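Local coordinates for putative uncharacterized protein (Streptococcus suis, PDB 4XZ7) that has transglutaminase activity and acts as an antiphagocytic virulence factor, this chain being an N-terminal part of a much longer protein and crystallising as a homodimer, at residues Q35-K40 / H77-I82; N69-Q74 / N152-T157; I14-W19 / N62-V67. All blocks are in the same frame, centred on the assembly; numbering follows the deposited sequence.

Contact 1: Q35-K40 / H77-I82; sequences QFHVLK and HDFPHI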
loop_
_atom_site.group_PDB
_atom_site.type_symbol
_atom_site.label_atom_id
_atom_site.label_comp_id
_atom_site.label_asym_id
_atom_site.label_seq_id
_atom_site.Cartn_x
_atom_site.Cartn_y
_atom_site.Cartn_z
ATOM N N GLN B 35 -38.665 3.184 -2.866
ATOM C CA GLN B 35 -37.568 2.424 -2.295
ATOM C C GLN B 35 -37.484 1.033 -2.920
ATOM O O GLN B 35 -38.504 0.431 -3.272
ATOM C CB GLN B 35 -37.715 2.324 -0.776
ATOM C CG GLN B 35 -37.714 3.675 -0.064
ATOM C CD GLN B 35 -38.017 3.550 1.418
ATOM O OE1 GLN B 35 -38.967 2.880 1.814
ATOM N NE2 GLN B 35 -37.207 4.194 2.240
ATOM N N PHE B 36 -36.253 0.541 -3.043
ATOM C CA PHE B 36 -35.967 -0.711 -3.730
ATOM C C PHE B 36 -34.921 -1.498 -2.952
ATOM O O PHE B 36 -33.988 -0.899 -2.417
ATOM C CB PHE B 36 -35.446 -0.444 -5.149
ATOM C CG PHE B 36 -36.412 0.305 -6.048
ATOM C CD1 PHE B 36 -37.272 -0.386 -6.885
ATOM C CD2 PHE B 36 -36.421 1.696 -6.089
ATOM C CE1 PHE B 36 -38.152 0.296 -7.736
ATOM C CE2 PHE B 36 -37.291 2.392 -6.935
ATOM C CZ PHE B 36 -38.165 1.690 -7.754
ATOM N N HIS B 37 -35.034 -2.825 -2.881
ATOM C CA HIS B 37 -33.871 -3.575 -2.413
ATOM C C HIS B 37 -32.973 -3.775 -3.614
ATOM O O HIS B 37 -33.439 -3.716 -4.754
ATOM C CB HIS B 37 -34.235 -4.925 -1.774
ATOM C CG HIS B 37 -34.999 -4.791 -0.501
ATOM N ND1 HIS B 37 -34.936 -3.656 0.284
ATOM C CD2 HIS B 37 -35.878 -5.622 0.111
ATOM C CE1 HIS B 37 -35.729 -3.801 1.327
ATOM N NE2 HIS B 37 -36.323 -4.982 1.244
ATOM N N VAL B 38 -31.689 -4.002 -3.377
ATOM C CA VAL B 38 -30.769 -4.193 -4.489
ATOM C C VAL B 38 -29.864 -5.389 -4.259
ATOM O O VAL B 38 -29.174 -5.464 -3.243
ATOM C CB VAL B 38 -29.890 -2.952 -4.735
ATOM C CG1 VAL B 38 -28.965 -3.209 -5.926
ATOM C CG2 VAL B 38 -30.774 -1.708 -4.963
ATOM N N LEU B 39 -29.888 -6.318 -5.212
ATOM C CA LEU B 39 -29.043 -7.504 -5.187
ATOM C C LEU B 39 -27.927 -7.337 -6.183
ATOM O O LEU B 39 -28.153 -6.900 -7.300
ATOM C CB LEU B 39 -29.837 -8.764 -5.524
ATOM C CG LEU B 39 -30.992 -9.083 -4.572
ATOM C CD1 LEU B 39 -31.825 -10.250 -5.098
ATOM C CD2 LEU B 39 -30.449 -9.377 -3.180
ATOM N N LYS B 40 -26.717 -7.693 -5.777
ATOM C CA LYS B 40 -25.590 -7.693 -6.690
ATOM C C LYS B 40 -25.200 -9.133 -6.961
ATOM O O LYS B 40 -24.968 -9.910 -6.030
ATOM C CB LYS B 40 -24.405 -6.917 -6.110
ATOM C CG LYS B 40 -23.200 -6.885 -7.036
ATOM C CD LYS B 40 -22.116 -5.907 -6.553
ATOM C CE LYS B 40 -20.945 -5.866 -7.550
ATOM N NZ LYS B 40 -19.855 -4.916 -7.180
ATOM N N HIS B 77 -40.294 -11.640 -1.470
ATOM C CA HIS B 77 -41.048 -11.393 -0.235
ATOM C C HIS B 77 -41.782 -10.077 -0.324
ATOM O O HIS B 77 -41.649 -9.214 0.540
ATOM C CB HIS B 77 -40.145 -11.410 0.995
ATOM C CG HIS B 77 -39.665 -12.776 1.365
ATOM N ND1 HIS B 77 -38.345 -13.151 1.272
ATOM C CD2 HIS B 77 -40.334 -13.863 1.814
ATOM C CE1 HIS B 77 -38.216 -14.406 1.656
ATOM N NE2 HIS B 77 -39.405 -14.861 1.994
ATOM N N ASP B 78 -42.546 -9.955 -1.399
ATOM C CA ASP B 78 -43.393 -8.811 -1.679
ATOM C C ASP B 78 -42.631 -7.492 -1.594
ATOM O O ASP B 78 -43.159 -6.495 -1.122
ATOM C CB ASP B 78 -44.600 -8.818 -0.744
ATOM C CG ASP B 78 -45.667 -9.810 -1.197
ATOM O OD1 ASP B 78 -46.246 -10.504 -0.329
ATOM O OD2 ASP B 78 -45.914 -9.904 -2.426
ATOM N N PHE B 79 -41.385 -7.491 -2.053
ATOM C CA PHE B 79 -40.686 -6.226 -2.199
ATOM C C PHE B 79 -39.837 -6.217 -3.472
ATOM O O PHE B 79 -39.190 -7.212 -3.814
ATOM C CB PHE B 79 -39.826 -5.935 -0.968
ATOM C CG PHE B 79 -39.641 -4.461 -0.708
ATOM C CD1 PHE B 79 -40.614 -3.731 -0.040
ATOM C CD2 PHE B 79 -38.508 -3.800 -1.160
ATOM C CE1 PHE B 79 -40.450 -2.366 0.180
ATOM C CE2 PHE B 79 -38.337 -2.434 -0.939
ATOM C CZ PHE B 79 -39.307 -1.720 -0.272
ATOM N N PRO B 80 -39.875 -5.095 -4.198
ATOM C CA PRO B 80 -39.163 -5.073 -5.476
ATOM C C PRO B 80 -37.648 -5.061 -5.285
ATOM O O PRO B 80 -37.078 -4.275 -4.497
ATOM C CB PRO B 80 -39.671 -3.794 -6.162
ATOM C CG PRO B 80 -40.432 -3.013 -5.107
ATOM C CD PRO B 80 -40.804 -3.962 -4.017
ATOM N N HIS B 81 -37.003 -5.978 -5.994
ATOM C CA HIS B 81 -35.559 -6.107 -5.956
ATOM C C HIS B 81 -34.968 -5.762 -7.318
ATOM O O HIS B 81 -35.404 -6.285 -8.343
ATOM C CB HIS B 81 -35.140 -7.523 -5.553
ATOM C CG HIS B 81 -35.321 -7.828 -4.096
ATOM N ND1 HIS B 81 -36.541 -7.754 -3.465
ATOM C CD2 HIS B 81 -34.429 -8.213 -3.153
ATOM C CE1 HIS B 81 -36.392 -8.078 -2.186
ATOM N NE2 HIS B 81 -35.122 -8.360 -1.973
ATOM N N ILE B 82 -33.973 -4.884 -7.324
ATOM C CA ILE B 82 -33.230 -4.585 -8.536
ATOM C C ILE B 82 -31.967 -5.433 -8.571
ATOM O O ILE B 82 -31.294 -5.570 -7.560
ATOM C CB ILE B 82 -32.886 -3.088 -8.613
ATOM C CG1 ILE B 82 -34.189 -2.289 -8.745
ATOM C CG2 ILE B 82 -31.923 -2.821 -9.785
ATOM C CD1 ILE B 82 -34.041 -0.799 -8.541
#
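Two neighbouring parallel strands of a mixed beta sheet meet here, with H37 pairing with H81 and V38 with I82. H37 sits between two backbone bonds: its N-H goes to P80 O at 3.0 Å, and its O accepts the nearly straight bond from I82 N (172°). L39 N continues the pattern to I82 O at 2.8 Å.

On the face carrying H37 and H81, three aromatic rings gather. F79 stacks face-to-face on the H37 imidazole, ring centroids 4.3 Å apart and planes at 29°, with F79 CD2 over the centre of the imidazole. The H81 ring turns its face to H37 instead: H37 CB lies over its centre in a CH-pi contact, while the imidazole edge of H37 comes in through CD2. H81 ND1 donates to F79 O (2.7 Å), which holds its rotation, and H37 ND1 is bonded to the backbone at L50. Histidine suits both places, being flat and also polar.

On the side of V38 and I82 the contacts across the strands are apolar. I82 CD1 reaches F36 CG at 3.6 Å, and F36, V38 and I82 all touch L56. The result is the parallel pair of a mixed alpha/beta sheet, one face packed on helix 53-59 and the other carrying an aromatic cluster.

Contact 2: N69-Q74 / N152-T157; sequences NGKVTQ and NINGMT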
loop_
_atom_site.group_PDB
_atom_site.type_symbol
_atom_site.label_atom_id
_atom_site.label_comp_id
_atom_site.label_asym_id
_atom_site.label_seq_id
_atom_site.Cartn_x
_atom_site.Cartn_y
_atom_site.Cartn_z
ATOM N N ASN B 69 -36.604 -10.510 -18.921
ATOM C CA ASN B 69 -37.906 -10.743 -19.557
ATOM C C ASN B 69 -38.798 -9.502 -19.461
ATOM O O ASN B 69 -40.003 -9.596 -19.197
ATOM C CB ASN B 69 -38.617 -11.956 -18.945
ATOM C CG ASN B 69 -37.879 -13.270 -19.207
ATOM O OD1 ASN B 69 -36.897 -13.310 -19.945
ATOM N ND2 ASN B 69 -38.366 -14.349 -18.611
ATOM N N GLY B 70 -38.187 -8.338 -19.666
ATOM C CA GLY B 70 -38.917 -7.085 -19.659
ATOM C C GLY B 70 -39.134 -6.494 -18.276
ATOM O O GLY B 70 -39.678 -5.401 -18.147
ATOM N N LYS B 71 -38.715 -7.202 -17.236
ATOM C CA LYS B 71 -38.973 -6.729 -15.877
ATOM C C LYS B 71 -37.784 -6.024 -15.232
ATOM O O LYS B 71 -36.670 -6.542 -15.208
ATOM C CB LYS B 71 -39.416 -7.887 -14.994
ATOM C CG LYS B 71 -40.699 -8.549 -15.469
ATOM C CD LYS B 71 -41.302 -9.383 -14.359
ATOM C CE LYS B 71 -40.224 -10.102 -13.550
ATOM N NZ LYS B 71 -40.788 -10.702 -12.308
ATOM N N VAL B 72 -38.045 -4.844 -14.679
ATOM C CA VAL B 72 -37.004 -4.055 -14.032
ATOM C C VAL B 72 -36.766 -4.489 -12.576
ATOM O O VAL B 72 -35.728 -4.186 -11.997
ATOM C CB VAL B 72 -37.342 -2.539 -14.083
ATOM C CG1 VAL B 72 -37.283 -2.035 -15.528
ATOM C CG2 VAL B 72 -38.703 -2.273 -13.488
ATOM N N THR B 73 -37.730 -5.193 -11.990
ATOM C CA THR B 73 -37.568 -5.707 -10.636
ATOM C C THR B 73 -38.054 -7.142 -10.494
ATOM O O THR B 73 -38.857 -7.621 -11.290
ATOM C CB THR B 73 -38.318 -4.851 -9.591
ATOM O OG1 THR B 73 -39.726 -4.846 -9.878
ATOM C CG2 THR B 73 -37.789 -3.421 -9.571
ATOM N N GLN B 74 -37.556 -7.796 -9.450
ATOM C CA GLN B 74 -37.968 -9.127 -9.013
ATOM C C GLN B 74 -38.750 -9.021 -7.701
ATOM O O GLN B 74 -38.297 -8.390 -6.745
ATOM C CB GLN B 74 -36.736 -10.030 -8.824
ATOM C CG GLN B 74 -35.867 -10.150 -10.078
ATOM C CD GLN B 74 -36.598 -10.880 -11.215
ATOM O OE1 GLN B 74 -37.216 -11.930 -10.996
ATOM N NE2 GLN B 74 -36.540 -10.314 -12.427
ATOM N N ASN B 152 -31.939 -17.276 -6.529
ATOM C CA ASN B 152 -33.252 -17.664 -7.041
ATOM C C ASN B 152 -34.097 -16.420 -7.240
ATOM O O ASN B 152 -34.275 -15.647 -6.304
ATOM C CB ASN B 152 -33.935 -18.654 -6.079
ATOM C CG ASN B 152 -33.231 -20.011 -6.056
ATOM O OD1 ASN B 152 -33.182 -20.708 -7.075
ATOM N ND2 ASN B 152 -32.672 -20.381 -4.906
ATOM N N ILE B 153 -34.587 -16.195 -8.456
ATOM C CA ILE B 153 -35.486 -15.075 -8.674
ATOM C C ILE B 153 -36.858 -15.530 -9.202
ATOM O O ILE B 153 -37.284 -16.655 -8.933
ATOM C CB ILE B 153 -34.847 -14.037 -9.592
ATOM C CG1 ILE B 153 -34.559 -14.612 -10.975
ATOM C CG2 ILE B 153 -33.550 -13.509 -8.947
ATOM C CD1 ILE B 153 -33.962 -13.574 -11.939
ATOM N N ASN B 154 -37.586 -14.653 -9.880
ATOM C CA ASN B 154 -38.927 -15.018 -10.319
ATOM C C ASN B 154 -38.868 -15.974 -11.505
ATOM O O ASN B 154 -38.672 -15.548 -12.642
ATOM C CB ASN B 154 -39.760 -13.786 -10.697
ATOM C CG ASN B 154 -39.995 -12.829 -9.520
ATOM O OD1 ASN B 154 -40.157 -11.626 -9.716
ATOM N ND2 ASN B 154 -40.032 -13.363 -8.312
ATOM N N GLY B 155 -39.030 -17.264 -11.238
ATOM C CA GLY B 155 -39.131 -18.253 -12.293
ATOM C C GLY B 155 -37.815 -18.729 -12.876
ATOM O O GLY B 155 -37.819 -19.517 -13.814
ATOM N N MET B 156 -36.693 -18.280 -12.318
ATOM C CA MET B 156 -35.396 -18.758 -12.771
ATOM C C MET B 156 -34.309 -18.572 -11.704
ATOM O O MET B 156 -34.537 -17.937 -10.684
ATOM C CB MET B 156 -34.999 -18.044 -14.068
ATOM C CG MET B 156 -34.590 -16.607 -13.871
ATOM S SD MET B 156 -34.692 -15.663 -15.412
ATOM C CE MET B 156 -36.459 -15.535 -15.603
ATOM N N THR B 157 -33.132 -19.145 -11.964
ATOM C CA THR B 157 -31.989 -19.088 -11.059
ATOM C C THR B 157 -30.766 -18.579 -11.805
ATOM O O THR B 157 -30.483 -19.033 -12.913
ATOM C CB THR B 157 -31.685 -20.472 -10.465
ATOM O OG1 THR B 157 -32.859 -20.972 -9.811
ATOM C CG2 THR B 157 -30.542 -20.408 -9.480
#
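K71 and Q74 supply the polar side of this contact, and both deal with N154. K71 NZ donates to N154 OD1 at 2.8 Å, lying in the carbonyl plane on a lone pair (C=O...N angle 120°). The same oxygen also receives the backbone N-H of N75, which makes it doubly held. In the reverse sense, N154 N donates to Q74 OE1 at 3.0 Å. Q74 is folded at chi2 (-66°), which swings CD toward the 152-157 segment. The two carboxamides slide past each other in opposite directions, bringing the acceptors Q74 OE1 and N154 OD1 to 3.2 Å. Such closeness would be unfavourable alone, and the N-H donors on both oxygens, the K71 ammonium among them, probably offset it.

N154 and G155 are the central residues of a tight beta-turn, close to type II, at the hairpin tip between strands 149-152 and 157-167. I153 N donates to M156 O at 2.8 Å, and at the base of the turn T157 OG1 donates to N152 OD1. The positive phi of G155 (82°) is one that glycine adopts easily.

Van der Waals contacts complete the junction between the two sheets. I153 CD1 packs on Q74 CD at 3.8 Å, and its branched side chain also touches I68 of strand 63-68 and L83 of strand 79-86. M156 CE meets N69 ND2 tip to tip at 3.8 Å, while the N69 amide itself bonds to K13 N and N12 OD1.

Contact 3: I14-W19 / N62-V67; sequences IEVLNW and NNNFLV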
loop_
_atom_site.group_PDB
_atom_site.type_symbol
_atom_site.label_atom_id
_atom_site.label_comp_id
_atom_site.label_asym_id
_atom_site.label_seq_id
_atom_site.Cartn_x
_atom_site.Cartn_y
_atom_site.Cartn_z
ATOM N N ILE B 14 -31.981 -11.451 -20.964
ATOM C CA ILE B 14 -31.416 -10.531 -19.983
ATOM C C ILE B 14 -30.764 -9.328 -20.665
ATOM O O ILE B 14 -29.774 -9.472 -21.386
ATOM C CB ILE B 14 -30.369 -11.219 -19.106
ATOM C CG1 ILE B 14 -31.018 -12.325 -18.268
ATOM C CG2 ILE B 14 -29.676 -10.200 -18.213
ATOM C CD1 ILE B 14 -30.106 -12.882 -17.212
ATOM N N GLU B 15 -31.328 -8.144 -20.445
ATOM C CA GLU B 15 -30.714 -6.912 -20.917
ATOM C C GLU B 15 -29.831 -6.348 -19.839
ATOM O O GLU B 15 -30.157 -6.416 -18.646
ATOM C CB GLU B 15 -31.761 -5.865 -21.308
ATOM C CG GLU B 15 -32.732 -6.287 -22.380
ATOM C CD GLU B 15 -33.843 -5.271 -22.555
ATOM O OE1 GLU B 15 -33.547 -4.128 -22.971
ATOM O OE2 GLU B 15 -35.008 -5.611 -22.254
ATOM N N VAL B 16 -28.712 -5.772 -20.263
ATOM C CA VAL B 16 -27.788 -5.115 -19.362
ATOM C C VAL B 16 -27.770 -3.630 -19.709
ATOM O O VAL B 16 -27.323 -3.254 -20.790
ATOM C CB VAL B 16 -26.384 -5.733 -19.471
ATOM C CG1 VAL B 16 -25.416 -5.045 -18.540
ATOM C CG2 VAL B 16 -26.456 -7.219 -19.164
ATOM N N LEU B 17 -28.286 -2.795 -18.807
ATOM C CA LEU B 17 -28.417 -1.358 -19.071
ATOM C C LEU B 17 -27.636 -0.539 -18.062
ATOM O O LEU B 17 -27.274 -1.037 -17.006
ATOM C CB LEU B 17 -29.885 -0.932 -19.038
ATOM C CG LEU B 17 -30.934 -1.722 -19.815
ATOM C CD1 LEU B 17 -32.285 -1.070 -19.622
ATOM C CD2 LEU B 17 -30.589 -1.771 -21.285
ATOM N N ASN B 18 -27.371 0.727 -18.370
ATOM C CA ASN B 18 -26.748 1.591 -17.374
ATOM C C ASN B 18 -27.819 2.391 -16.670
ATOM O O ASN B 18 -29.001 2.276 -17.006
ATOM C CB ASN B 18 -25.708 2.523 -17.996
ATOM C CG ASN B 18 -26.273 3.384 -19.110
ATOM O OD1 ASN B 18 -27.490 3.521 -19.270
ATOM N ND2 ASN B 18 -25.378 3.977 -19.894
ATOM N N TRP B 19 -27.409 3.215 -15.713
ATOM C CA TRP B 19 -28.376 3.912 -14.884
ATOM C C TRP B 19 -29.344 4.776 -15.685
ATOM O O TRP B 19 -30.511 4.861 -15.339
ATOM C CB TRP B 19 -27.692 4.779 -13.831
ATOM C CG TRP B 19 -28.710 5.640 -13.165
ATOM C CD1 TRP B 19 -28.798 6.997 -13.218
ATOM C CD2 TRP B 19 -29.844 5.191 -12.404
ATOM N NE1 TRP B 19 -29.898 7.426 -12.509
ATOM C CE2 TRP B 19 -30.556 6.337 -12.002
ATOM C CE3 TRP B 19 -30.310 3.930 -12.007
ATOM C CZ2 TRP B 19 -31.714 6.264 -11.223
ATOM C CZ3 TRP B 19 -31.460 3.856 -11.240
ATOM C CH2 TRP B 19 -32.150 5.017 -10.854
ATOM N N ASN B 62 -20.395 1.843 -10.628
ATOM C CA ASN B 62 -19.603 0.620 -10.715
ATOM C C ASN B 62 -20.386 -0.596 -11.214
ATOM O O ASN B 62 -19.795 -1.653 -11.456
ATOM C CB ASN B 62 -18.994 0.298 -9.350
ATOM C CG ASN B 62 -18.003 1.347 -8.894
ATOM O OD1 ASN B 62 -17.420 2.062 -9.707
ATOM N ND2 ASN B 62 -17.804 1.441 -7.586
ATOM N N ASN B 63 -21.705 -0.449 -11.367
ATOM C CA ASN B 63 -22.560 -1.571 -11.757
ATOM C C ASN B 63 -23.481 -1.257 -12.920
ATOM O O ASN B 63 -23.955 -0.129 -13.064
ATOM C CB ASN B 63 -23.437 -2.033 -10.576
ATOM C CG ASN B 63 -22.642 -2.340 -9.330
ATOM O OD1 ASN B 63 -22.066 -3.414 -9.206
ATOM N ND2 ASN B 63 -22.619 -1.396 -8.387
ATOM N N ASN B 64 -23.773 -2.265 -13.734
ATOM C CA ASN B 64 -24.896 -2.167 -14.648
ATOM C C ASN B 64 -26.129 -2.837 -14.058
ATOM O O ASN B 64 -26.042 -3.537 -13.062
ATOM C CB ASN B 64 -24.533 -2.770 -15.994
ATOM C CG ASN B 64 -23.557 -1.898 -16.758
ATOM O OD1 ASN B 64 -23.782 -0.699 -16.899
ATOM N ND2 ASN B 64 -22.457 -2.483 -17.217
ATOM N N PHE B 65 -27.275 -2.612 -14.680
ATOM C CA PHE B 65 -28.548 -3.027 -14.130
ATOM C C PHE B 65 -29.098 -4.085 -15.055
ATOM O O PHE B 65 -28.871 -4.016 -16.260
ATOM C CB PHE B 65 -29.499 -1.832 -14.011
ATOM C CG PHE B 65 -29.026 -0.784 -13.043
ATOM C CD1 PHE B 65 -28.101 0.172 -13.432
ATOM C CD2 PHE B 65 -29.486 -0.780 -11.728
ATOM C CE1 PHE B 65 -27.641 1.122 -12.536
ATOM C CE2 PHE B 65 -29.028 0.167 -10.824
ATOM C CZ PHE B 65 -28.105 1.116 -11.229
ATOM N N LEU B 66 -29.810 -5.063 -14.503
ATOM C CA LEU B 66 -30.389 -6.118 -15.329
ATOM C C LEU B 66 -31.876 -5.934 -15.519
ATOM O O LEU B 66 -32.597 -5.611 -14.571
ATOM C CB LEU B 66 -30.136 -7.493 -14.704
ATOM C CG LEU B 66 -28.684 -7.902 -14.527
ATOM C CD1 LEU B 66 -28.631 -9.383 -14.226
ATOM C CD2 LEU B 66 -27.900 -7.585 -15.791
ATOM N N VAL B 67 -32.338 -6.148 -16.744
ATOM C CA VAL B 67 -33.759 -6.258 -16.997
ATOM C C VAL B 67 -34.006 -7.675 -17.498
ATOM O O VAL B 67 -33.386 -8.111 -18.456
ATOM C CB VAL B 67 -34.261 -5.220 -18.023
ATOM C CG1 VAL B 67 -35.759 -5.347 -18.212
ATOM C CG2 VAL B 67 -33.910 -3.811 -17.567
HETATM O O HOH W 1 -35.583 -8.419 -20.464
HETATM O O HOH W 2 -24.469 2.014 -14.701
#
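E15 and L17 each form a hydrogen-bonded pair with V67 and F65 respectively, in two antiparallel strands whose directions differ by 148°. Four bonds join them, two to a pair: E15 N to V67 O and V67 N to E15 O, then L17 N to F65 O and F65 N to L17 O, the last at 2.8 Å. V16 and L66 form the non-hydrogen-bonded pair between. CA-H groups also lean on carbonyl oxygens, as where L66 CA approaches E15 O at 3.3 Å.

On the face with V16 and L66, V16 puts its two branches to different uses. CG1, anti to the backbone N, meets N64 CB at 3.5 Å, and CG2 lies beside L66 CD2 at 3.7 Å. I14 CG2 adds a looser touch on that same L66 methyl. Beta-branched residues such as V16 and I14 fit an extended backbone well.

The strand then turns directly into helix 19-29, with N18 as its N-cap: N18 OD1 accepts from A21 N, a place for which the short asparagine side chain is well shaped. This beta-to-alpha junction sends the helix over the other face, that of L17, F65 and V67, where F65 stacks with F22.

W19, in the first turn, has CG anti to its backbone N (chi1 171°), and its CE3 meets F65 CZ at 3.7 Å, the rings lying obliquely at 53°. F65 turns its edge in plane to L17 O. L17 CD1 packs against V67 CG2 at 3.8 Å, and E15 runs alongside V67, its carboxylate reaching a long, weak ion pair with K25. A water donates to N63 O at 2.7 Å and weakly accepts from W19 N.

Overall arrangement
Contacts 1 and 3 lie in one mixed sheet, as strands 63-68 and 79-86 are neighbours in it; their centres are about 15 Å apart, and I82 CG2 packs on F65 CD2. Both are partly buried and rely on backbone bonding, parallel in contact 1 and antiparallel in contact 3, with helices against one face. Contact 2 is a surface meeting of a loop with a hairpin tip of the second sheet, held by side-chain polar groups instead. It adjoins contact 1, where H81 N probably bonds Q74 O and T73 packs on P80 and I82, and only brushes contact 3 through V72 and V67.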